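Local structure of esterase (Xanthomonas oryzae pv. oryzae, 3H2G) at residues A[186-190]-A[322-328]; A[209-215]-A[314-320]; A[40-44]-A[69-75]. The protein is a rice cell-wall-degrading esterase of a bacterial pathogen, linked to virulence on rice and probably built as an alpha/beta hydrolase. All blocks are in the same frame, centred on the assembly; numbering follows the deposited sequence.

Interaction 1. Residues A[186-190]-A[322-328]; sequences QREIE and WAPQTPT
The carboxylate of Glu190 takes hold of the loop at Gln325 and Thr326 with both its oxygens. Glu190 OE1 accepts the backbone N-H of Gln325 at 2.7 Å, and Glu190 OE2 receives the hydroxyl OG1 of Thr326 at 2.8 Å together with the backbone N of the same threonine at 3.1 Å. All three donors come from above the carboxylate plane. A fourth donor, the amide NE2 of Gln186 one helical turn earlier, reaches OE2 on its syn side, so that this single oxygen is gripped by three groups; such a setting would be expected to favour the charged carboxylate. A water joins Glu190 OE1 to the carbonyl of Ala323. Gln186 NE2 has a second task, donating to Thr328 OG1 at 3.0 Å, while that hydroxyl in turn donates a hydrogen bond to the carbonyl O of Thr326. The rest of the amide is fixed by Ser202, which bonds to Gln186 OE1. Outside this polar group stands the indole of Trp322. Arg187, its CG anti to the backbone N (chi1 -176°), lays its aliphatic chain over one ring face, with CB 3.7 Å from the centroid of the six-membered ring. Pro324 CG lies against the opposite face, and the Gln186 amide meets the ring edge, the two planes nearly perpendicular at 88°. Trp322 NE1 bonds to the carbonyl of Leu319. Helix 177-192, whose start overlaps a sequence and turn resembling a nucleophile elbow, is thus fastened to the loop entering strand 328-332, as a helix flanking the sheet in an alpha/beta hydrolase fold.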
loop_
_atom_site.group_PDB
_atom_site.type_symbol
_atom_site.label_atom_id
_atom_site.label_comp_id
_atom_site.label_asym_id
_atom_site.label_seq_id
_atom_site.Cartn_x
_atom_site.Cartn_y
_atom_site.Cartn_z
ATOM N N GLN A 186 -10.789 0.642 3.699
ATOM C CA GLN A 186 -11.673 1.413 4.566
ATOM C C GLN A 186 -13.044 1.571 3.915
ATOM O O GLN A 186 -14.076 1.404 4.561
ATOM C CB GLN A 186 -11.083 2.795 4.833
ATOM C CG GLN A 186 -12.047 3.725 5.551
ATOM C CD GLN A 186 -11.507 5.131 5.701
ATOM O OE1 GLN A 186 -10.418 5.449 5.217
ATOM N NE2 GLN A 186 -12.273 5.987 6.369
ATOM N N ARG A 187 -13.050 1.899 2.629
ATOM C CA ARG A 187 -14.302 2.085 1.909
ATOM C C ARG A 187 -15.149 0.814 1.920
ATOM O O ARG A 187 -16.360 0.871 2.124
ATOM C CB ARG A 187 -14.025 2.509 0.462
ATOM C CG ARG A 187 -15.293 2.811 -0.333
ATOM C CD ARG A 187 -14.985 3.277 -1.746
ATOM N NE ARG A 187 -14.303 2.247 -2.526
ATOM C CZ ARG A 187 -13.976 2.380 -3.808
ATOM N NH1 ARG A 187 -14.271 3.503 -4.453
ATOM N NH2 ARG A 187 -13.360 1.394 -4.444
ATOM N N GLU A 188 -14.503 -0.328 1.709
ATOM C CA GLU A 188 -15.195 -1.615 1.678
ATOM C C GLU A 188 -15.770 -2.016 3.035
ATOM O O GLU A 188 -16.905 -2.488 3.119
ATOM C CB GLU A 188 -14.243 -2.703 1.171
ATOM C CG GLU A 188 -14.838 -4.108 1.095
ATOM C CD GLU A 188 -16.047 -4.197 0.178
ATOM O OE1 GLU A 188 -16.151 -3.384 -0.766
ATOM O OE2 GLU A 188 -16.885 -5.097 0.394
ATOM N N ILE A 189 -14.993 -1.829 4.097
ATOM C CA ILE A 189 -15.464 -2.182 5.431
ATOM C C ILE A 189 -16.651 -1.305 5.832
ATOM O O ILE A 189 -17.658 -1.803 6.335
ATOM C CB ILE A 189 -14.327 -2.054 6.473
ATOM C CG1 ILE A 189 -13.263 -3.129 6.204
ATOM C CG2 ILE A 189 -14.888 -2.196 7.884
ATOM C CD1 ILE A 189 -12.063 -3.073 7.143
ATOM N N GLU A 190 -16.545 -0.000 5.605
ATOM C CA GLU A 190 -17.645 0.894 5.951
ATOM C C GLU A 190 -18.905 0.548 5.155
ATOM O O GLU A 190 -20.024 0.592 5.679
ATOM C CB GLU A 190 -17.248 2.353 5.690
ATOM C CG GLU A 190 -16.214 2.892 6.673
ATOM C CD GLU A 190 -15.845 4.341 6.411
ATOM O OE1 GLU A 190 -16.623 5.048 5.732
ATOM O OE2 GLU A 190 -14.785 4.777 6.901
ATOM N N TRP A 322 -17.130 8.943 -2.488
ATOM C CA TRP A 322 -17.776 8.316 -1.346
ATOM C C TRP A 322 -17.643 9.221 -0.131
ATOM O O TRP A 322 -16.940 10.233 -0.175
ATOM C CB TRP A 322 -17.186 6.927 -1.063
ATOM C CG TRP A 322 -15.723 6.895 -0.755
ATOM C CD1 TRP A 322 -14.695 7.244 -1.587
ATOM C CD2 TRP A 322 -15.121 6.453 0.466
ATOM N NE1 TRP A 322 -13.487 7.044 -0.956
ATOM C CE2 TRP A 322 -13.721 6.560 0.305
ATOM C CE3 TRP A 322 -15.629 5.976 1.683
ATOM C CZ2 TRP A 322 -12.821 6.208 1.316
ATOM C CZ3 TRP A 322 -14.729 5.623 2.693
ATOM C CH2 TRP A 322 -13.343 5.742 2.501
ATOM N N ALA A 323 -18.338 8.867 0.944
ATOM C CA ALA A 323 -18.315 9.663 2.162
ATOM C C ALA A 323 -17.760 8.849 3.328
ATOM O O ALA A 323 -18.469 8.033 3.918
ATOM C CB ALA A 323 -19.732 10.152 2.482
ATOM N N PRO A 324 -16.477 9.062 3.672
ATOM C CA PRO A 324 -15.832 8.339 4.774
ATOM C C PRO A 324 -16.525 8.611 6.107
ATOM O O PRO A 324 -16.828 9.762 6.435
ATOM C CB PRO A 324 -14.397 8.869 4.743
ATOM C CG PRO A 324 -14.200 9.240 3.295
ATOM C CD PRO A 324 -15.506 9.923 2.975
ATOM N N GLN A 325 -16.776 7.547 6.865
ATOM C CA GLN A 325 -17.447 7.656 8.156
ATOM C C GLN A 325 -16.463 7.546 9.322
ATOM O O GLN A 325 -16.722 8.040 10.420
ATOM C CB GLN A 325 -18.507 6.556 8.284
ATOM C CG GLN A 325 -19.373 6.662 9.530
ATOM C CD GLN A 325 -20.568 7.589 9.347
ATOM O OE1 GLN A 325 -20.643 8.349 8.377
ATOM N NE2 GLN A 325 -21.507 7.535 10.289
ATOM N N THR A 326 -15.336 6.891 9.073
ATOM C CA THR A 326 -14.308 6.692 10.092
ATOM C C THR A 326 -13.359 7.881 10.217
ATOM O O THR A 326 -12.992 8.495 9.213
ATOM C CB THR A 326 -13.447 5.453 9.754
ATOM O OG1 THR A 326 -14.289 4.301 9.637
ATOM C CG2 THR A 326 -12.399 5.206 10.839
ATOM N N PRO A 327 -12.962 8.237 11.455
ATOM C CA PRO A 327 -12.034 9.362 11.601
ATOM C C PRO A 327 -10.821 9.004 10.742
ATOM O O PRO A 327 -10.219 7.942 10.917
ATOM C CB PRO A 327 -11.722 9.352 13.090
ATOM C CG PRO A 327 -13.041 8.944 13.684
ATOM C CD PRO A 327 -13.468 7.799 12.768
ATOM N N THR A 328 -10.473 9.882 9.813
ATOM C CA THR A 328 -9.373 9.606 8.900
ATOM C C THR A 328 -8.351 10.729 8.835
ATOM O O THR A 328 -8.699 11.906 8.916
ATOM C CB THR A 328 -9.928 9.356 7.481
ATOM O OG1 THR A 328 -10.949 8.354 7.545
ATOM C CG2 THR A 328 -8.831 8.887 6.534
HETATM O O HOH W 1 -18.419 5.003 3.777
#

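Interaction 2. Residues A[209-215]-A[314-320]; sequences YALEQTF and LARNNLL
Leu314, in the last turns of helix 309-316, sets its two methyl branches against different partners. CD1 lies over a face of the Phe215 ring, 4.0 Å from its centroid, while CD2 meets Leu211 CG at 3.9 Å, the two leucine side chains crossing at about a right angle. Next, Ala315 puts its methyl group beside Glu212 OE1; the other oxygen of that carboxylate, OE2, is held by Arg311 in a salt bridge. Asn317 packs its CB against Leu211 CD2, while its amide is bound outside the contact, by ND2 to Asp313 O and Tyr246 OH and by OD1 to Ser141 N. The polar centre is Asn318. Its OD1 accepts the backbone N of Glu212 at 3.0 Å, in the carbonyl plane and with a nearly straight N-H...O angle of 168°, thereby serving an N-H in the first turn of helix 211-218. CG stands anti to the carbonyl carbon of Asn318 (chi1 -81°), which turns the amide toward that helix start. A water donates to the same OD1 and accepts from Gln213 N, so the side chain reaches a second early N-H through solvent. Leu319 then returns a main-chain bond, its N donating to Tyr209 O at 2.9 Å. Leu320 closes the series with CD1 against Ala210 CB. The contact ties the end of one helix to the beginning of another, just beyond strand 198-205; Leu319 and Tyr209 rest on Met183 of helix 177-192, Leu320 packs on helix 342-353, and Phe215 touches Ala238 of helix 231-246.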
loop_
_atom_site.group_PDB
_atom_site.type_symbol
_atom_site.label_atom_id
_atom_site.label_comp_id
_atom_site.label_asym_id
_atom_site.label_seq_id
_atom_site.Cartn_x
_atom_site.Cartn_y
_atom_site.Cartn_z
ATOM N N TYR A 209 -4.980 8.482 -4.287
ATOM C CA TYR A 209 -6.439 8.372 -4.217
ATOM C C TYR A 209 -7.111 8.857 -5.500
ATOM O O TYR A 209 -8.111 8.284 -5.942
ATOM C CB TYR A 209 -6.960 9.160 -3.009
ATOM C CG TYR A 209 -6.052 9.039 -1.803
ATOM C CD1 TYR A 209 -5.730 7.791 -1.271
ATOM C CD2 TYR A 209 -5.446 10.166 -1.249
ATOM C CE1 TYR A 209 -4.817 7.665 -0.227
ATOM C CE2 TYR A 209 -4.530 10.054 -0.205
ATOM C CZ TYR A 209 -4.216 8.801 0.296
ATOM O OH TYR A 209 -3.264 8.680 1.281
ATOM N N ALA A 210 -6.574 9.926 -6.079
ATOM C CA ALA A 210 -7.088 10.449 -7.341
ATOM C C ALA A 210 -6.150 9.796 -8.352
ATOM O O ALA A 210 -5.313 10.453 -8.977
ATOM C CB ALA A 210 -6.962 11.971 -7.380
ATOM N N LEU A 211 -6.298 8.480 -8.479
ATOM C CA LEU A 211 -5.457 7.657 -9.340
ATOM C C LEU A 211 -5.338 8.115 -10.783
ATOM O O LEU A 211 -4.234 8.348 -11.273
ATOM C CB LEU A 211 -5.936 6.201 -9.292
ATOM C CG LEU A 211 -5.035 5.176 -9.987
ATOM C CD1 LEU A 211 -3.639 5.232 -9.380
ATOM C CD2 LEU A 211 -5.621 3.782 -9.839
ATOM N N GLU A 212 -6.470 8.236 -11.470
ATOM C CA GLU A 212 -6.453 8.666 -12.865
ATOM C C GLU A 212 -5.798 10.037 -13.042
ATOM O O GLU A 212 -4.932 10.213 -13.904
ATOM C CB GLU A 212 -7.880 8.702 -13.423
ATOM C CG GLU A 212 -7.979 9.331 -14.808
ATOM C CD GLU A 212 -9.415 9.566 -15.238
ATOM O OE1 GLU A 212 -10.285 9.696 -14.352
ATOM O OE2 GLU A 212 -9.671 9.639 -16.458
ATOM N N GLN A 213 -6.197 11.007 -12.223
ATOM C CA GLN A 213 -5.640 12.354 -12.337
ATOM C C GLN A 213 -4.149 12.391 -12.001
ATOM O O GLN A 213 -3.402 13.197 -12.558
ATOM C CB GLN A 213 -6.401 13.329 -11.435
ATOM C CG GLN A 213 -6.099 14.796 -11.736
ATOM C CD GLN A 213 -6.469 15.182 -13.162
ATOM O OE1 GLN A 213 -7.604 14.986 -13.593
ATOM N NE2 GLN A 213 -5.510 15.733 -13.895
ATOM N N THR A 214 -3.718 11.519 -11.094
ATOM C CA THR A 214 -2.310 11.456 -10.712
ATOM C C THR A 214 -1.453 11.077 -11.920
ATOM O O THR A 214 -0.385 11.657 -12.137
ATOM C CB THR A 214 -2.085 10.425 -9.575
ATOM O OG1 THR A 214 -2.626 10.938 -8.354
ATOM C CG2 THR A 214 -0.606 10.147 -9.379
ATOM N N PHE A 215 -1.921 10.106 -12.702
ATOM C CA PHE A 215 -1.192 9.674 -13.895
ATOM C C PHE A 215 -1.208 10.766 -14.953
ATOM O O PHE A 215 -0.207 10.997 -15.641
ATOM C CB PHE A 215 -1.793 8.385 -14.468
ATOM C CG PHE A 215 -1.218 7.135 -13.872
ATOM C CD1 PHE A 215 -1.570 6.727 -12.594
ATOM C CD2 PHE A 215 -0.284 6.385 -14.581
ATOM C CE1 PHE A 215 -1.000 5.591 -12.026
ATOM C CE2 PHE A 215 0.290 5.250 -14.024
ATOM C CZ PHE A 215 -0.069 4.853 -12.744
ATOM N N LEU A 314 -7.886 3.115 -14.755
ATOM C CA LEU A 314 -7.372 3.873 -13.617
ATOM C C LEU A 314 -8.544 4.561 -12.919
ATOM O O LEU A 314 -8.619 4.599 -11.688
ATOM C CB LEU A 314 -6.364 4.932 -14.077
ATOM C CG LEU A 314 -5.017 4.456 -14.622
ATOM C CD1 LEU A 314 -4.224 5.662 -15.102
ATOM C CD2 LEU A 314 -4.241 3.704 -13.534
ATOM N N ALA A 315 -9.465 5.098 -13.714
ATOM C CA ALA A 315 -10.632 5.788 -13.168
ATOM C C ALA A 315 -11.507 4.855 -12.329
ATOM O O ALA A 315 -12.066 5.271 -11.315
ATOM C CB ALA A 315 -11.457 6.407 -14.303
ATOM N N ARG A 316 -11.630 3.599 -12.749
ATOM C CA ARG A 316 -12.442 2.641 -12.003
ATOM C C ARG A 316 -11.834 2.418 -10.629
ATOM O O ARG A 316 -12.497 1.937 -9.711
ATOM C CB ARG A 316 -12.515 1.294 -12.728
ATOM C CG ARG A 316 -13.182 1.336 -14.090
ATOM C CD ARG A 316 -13.372 -0.072 -14.619
ATOM N NE ARG A 316 -13.809 -0.097 -16.011
ATOM C CZ ARG A 316 -14.122 -1.206 -16.674
ATOM N NH1 ARG A 316 -14.049 -2.383 -16.068
ATOM N NH2 ARG A 316 -14.500 -1.140 -17.942
ATOM N N ASN A 317 -10.561 2.770 -10.489
ATOM C CA ASN A 317 -9.887 2.585 -9.222
ATOM C C ASN A 317 -9.602 3.873 -8.460
ATOM O O ASN A 317 -8.725 3.921 -7.596
ATOM C CB ASN A 317 -8.634 1.738 -9.442
ATOM C CG ASN A 317 -8.984 0.294 -9.771
ATOM O OD1 ASN A 317 -9.387 -0.473 -8.894
ATOM N ND2 ASN A 317 -8.868 -0.073 -11.039
ATOM N N ASN A 318 -10.358 4.922 -8.781
ATOM C CA ASN A 318 -10.234 6.181 -8.055
ATOM C C ASN A 318 -10.911 5.889 -6.722
ATOM O O ASN A 318 -11.771 5.014 -6.647
ATOM C CB ASN A 318 -11.015 7.316 -8.731
ATOM C CG ASN A 318 -10.276 7.928 -9.894
ATOM O OD1 ASN A 318 -9.049 7.962 -9.915
ATOM N ND2 ASN A 318 -11.024 8.444 -10.864
ATOM N N LEU A 319 -10.531 6.621 -5.684
ATOM C CA LEU A 319 -11.116 6.445 -4.354
ATOM C C LEU A 319 -11.633 7.793 -3.865
ATOM O O LEU A 319 -11.386 8.193 -2.728
ATOM C CB LEU A 319 -10.056 5.905 -3.391
ATOM C CG LEU A 319 -9.622 4.465 -3.674
ATOM C CD1 LEU A 319 -8.385 4.106 -2.857
ATOM C CD2 LEU A 319 -10.781 3.530 -3.345
ATOM N N LEU A 320 -12.379 8.473 -4.729
ATOM C CA LEU A 320 -12.887 9.803 -4.419
ATOM C C LEU A 320 -14.388 9.940 -4.169
ATOM O O LEU A 320 -14.808 10.704 -3.296
ATOM C CB LEU A 320 -12.505 10.758 -5.559
ATOM C CG LEU A 320 -11.039 10.783 -5.998
ATOM C CD1 LEU A 320 -10.895 11.620 -7.271
ATOM C CD2 LEU A 320 -10.176 11.353 -4.875
HETATM O O HOH W 2 -10.359 11.554 -11.954
HETATM O O HOH W 3 -8.372 10.756 -10.320
#

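Interaction 3. Residues A[40-44]-A[69-75]; sequences AKCNV and IPGGERC
Cys42 and Cys75 are joined by a disulfide, SG to SG 2.0 Å, with a torsion of 84° about the S-S bond, close to the relaxed right angle. The two half-cystines reach it differently. In Cys42 the sulfur is anti to the carbonyl carbon (chi1 -50°), whereas in Cys75 it is anti to the backbone N (chi1 -176°). Cys42 CB also rests on the ring of Pro70, 3.9 Å from its CB, and Cys75 CB comes to 3.4 Å from Lys41 O. The bridge sits at the open end of a beta hairpin, where strands 43-54 and 60-71 begin and finish. There Asn43 and Gly71 form an antiparallel hydrogen-bonded pair: Asn43 N donates to Gly71 O at 2.7 Å, and the return bond from Gly71 N to Asn43 O is weak. Val44 pairs with Pro70 as the following non-hydrogen-bonded pair, in which Pro70 CA lies 3.4 Å from Asn43 O. The Asn43 side chain leaves the opposite sheet face from Val44, bringing its ND2 alongside Gly72 CA, 3.8 Å away, while its OD1 accepts from Arg18 N. Gly72 opens a type I turn that carries the chain round to Cys75. Between the segments a water donates to Lys41 O at 2.7 Å and accepts from Arg74 N, and the CB of Arg74 packs near that same Lys41 carbonyl.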
loop_
_atom_site.group_PDB
_atom_site.type_symbol
_atom_site.label_atom_id
_atom_site.label_comp_id
_atom_site.label_asym_id
_atom_site.label_seq_id
_atom_site.Cartn_x
_atom_site.Cartn_y
_atom_site.Cartn_z
ATOM N N ALA A 40 10.657 1.952 23.181
ATOM C CA ALA A 40 9.670 0.913 22.920
ATOM C C ALA A 40 9.038 0.498 24.236
ATOM O O ALA A 40 9.652 0.626 25.295
ATOM C CB ALA A 40 10.338 -0.295 22.260
ATOM N N LYS A 41 7.803 0.015 24.180
ATOM C CA LYS A 41 7.146 -0.433 25.399
ATOM C C LYS A 41 6.848 -1.922 25.321
ATOM O O LYS A 41 6.543 -2.549 26.333
ATOM C CB LYS A 41 5.843 0.334 25.640
ATOM C CG LYS A 41 4.738 0.038 24.647
ATOM C CD LYS A 41 3.361 0.194 25.291
ATOM C CE LYS A 41 3.173 1.571 25.904
ATOM N NZ LYS A 41 1.837 1.703 26.554
ATOM N N CYS A 42 6.967 -2.488 24.122
ATOM C CA CYS A 42 6.659 -3.901 23.903
ATOM C C CYS A 42 7.731 -4.705 23.180
ATOM O O CYS A 42 8.503 -4.163 22.383
ATOM C CB CYS A 42 5.379 -4.021 23.065
ATOM S SG CYS A 42 3.978 -3.030 23.659
ATOM N N ASN A 43 7.768 -6.006 23.464
ATOM C CA ASN A 43 8.666 -6.908 22.753
ATOM C C ASN A 43 7.783 -7.162 21.527
ATOM O O ASN A 43 6.567 -6.968 21.599
ATOM C CB ASN A 43 8.866 -8.239 23.497
ATOM C CG ASN A 43 9.517 -8.075 24.861
ATOM O OD1 ASN A 43 10.504 -7.355 25.016
ATOM N ND2 ASN A 43 8.974 -8.771 25.857
ATOM N N VAL A 44 8.365 -7.587 20.412
ATOM C CA VAL A 44 7.559 -7.834 19.218
ATOM C C VAL A 44 7.836 -9.196 18.600
ATOM O O VAL A 44 8.982 -9.535 18.315
ATOM C CB VAL A 44 7.806 -6.752 18.140
ATOM C CG1 VAL A 44 6.973 -7.051 16.899
ATOM C CG2 VAL A 44 7.458 -5.377 18.692
ATOM N N ILE A 69 2.998 -9.236 16.667
ATOM C CA ILE A 69 2.294 -9.304 17.945
ATOM C C ILE A 69 3.101 -8.696 19.083
ATOM O O ILE A 69 4.237 -9.104 19.335
ATOM C CB ILE A 69 1.975 -10.772 18.313
ATOM C CG1 ILE A 69 1.243 -11.452 17.154
ATOM C CG2 ILE A 69 1.133 -10.824 19.584
ATOM C CD1 ILE A 69 0.952 -12.927 17.393
ATOM N N PRO A 70 2.524 -7.708 19.787
ATOM C CA PRO A 70 3.217 -7.065 20.906
ATOM C C PRO A 70 3.039 -7.886 22.179
ATOM O O PRO A 70 2.116 -8.696 22.282
ATOM C CB PRO A 70 2.524 -5.712 21.001
ATOM C CG PRO A 70 1.105 -6.074 20.684
ATOM C CD PRO A 70 1.253 -7.016 19.496
ATOM N N GLY A 71 3.928 -7.671 23.142
ATOM C CA GLY A 71 3.850 -8.379 24.407
ATOM C C GLY A 71 4.901 -7.826 25.347
ATOM O O GLY A 71 5.816 -7.132 24.905
ATOM N N GLY A 72 4.778 -8.112 26.640
ATOM C CA GLY A 72 5.766 -7.620 27.585
ATOM C C GLY A 72 5.179 -7.155 28.902
ATOM O O GLY A 72 3.993 -6.842 28.984
ATOM N N GLU A 73 6.018 -7.100 29.933
ATOM C CA GLU A 73 5.590 -6.683 31.266
ATOM C C GLU A 73 4.991 -5.279 31.314
ATOM O O GLU A 73 4.126 -4.998 32.142
ATOM C CB GLU A 73 6.767 -6.766 32.242
ATOM C CG GLU A 73 8.036 -6.101 31.742
ATOM C CD GLU A 73 9.148 -6.116 32.771
ATOM O OE1 GLU A 73 9.385 -7.182 33.379
ATOM O OE2 GLU A 73 9.790 -5.063 32.967
ATOM N N ARG A 74 5.453 -4.399 30.434
ATOM C CA ARG A 74 4.947 -3.030 30.390
ATOM C C ARG A 74 4.008 -2.909 29.203
ATOM O O ARG A 74 3.651 -1.806 28.788
ATOM C CB ARG A 74 6.102 -2.047 30.200
ATOM C CG ARG A 74 7.270 -2.254 31.145
ATOM C CD ARG A 74 8.402 -1.295 30.817
ATOM N NE ARG A 74 9.573 -1.522 31.659
ATOM C CZ ARG A 74 10.682 -0.792 31.606
ATOM N NH1 ARG A 74 10.776 0.217 30.752
ATOM N NH2 ARG A 74 11.700 -1.072 32.409
ATOM N N CYS A 75 3.592 -4.053 28.674
ATOM C CA CYS A 75 2.754 -4.074 27.487
ATOM C C CYS A 75 1.581 -5.052 27.521
ATOM O O CYS A 75 1.386 -5.821 26.583
ATOM C CB CYS A 75 3.651 -4.400 26.300
ATOM S SG CYS A 75 2.864 -4.389 24.670
HETATM O O HOH W 4 7.187 -4.563 27.981
#

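Overall arrangement
The three contacts show how chemistry can follow position in a fold. All are partly buried, but interaction 2 has no exposed residue among those that touch, whereas interactions 1 and 3 each have two. Interactions 1 and 2 adjoin, Arg187 of the first packing on Leu319 of the second. Both draw on the chain from helix 309-316 to strand 328-332, yet interaction 1 relies on a shared carboxylate and a sandwiched indole, interaction 2 on an asparagine amide at a helix start beside leucine packing. Interaction 3 lies about 39 Å, centre to centre, from interaction 2, across the chain's centre. There a disulfide is added to antiparallel backbone pairing, and the turn is exposed at Gly72, Glu73 and Arg74 while its cysteine end is buried.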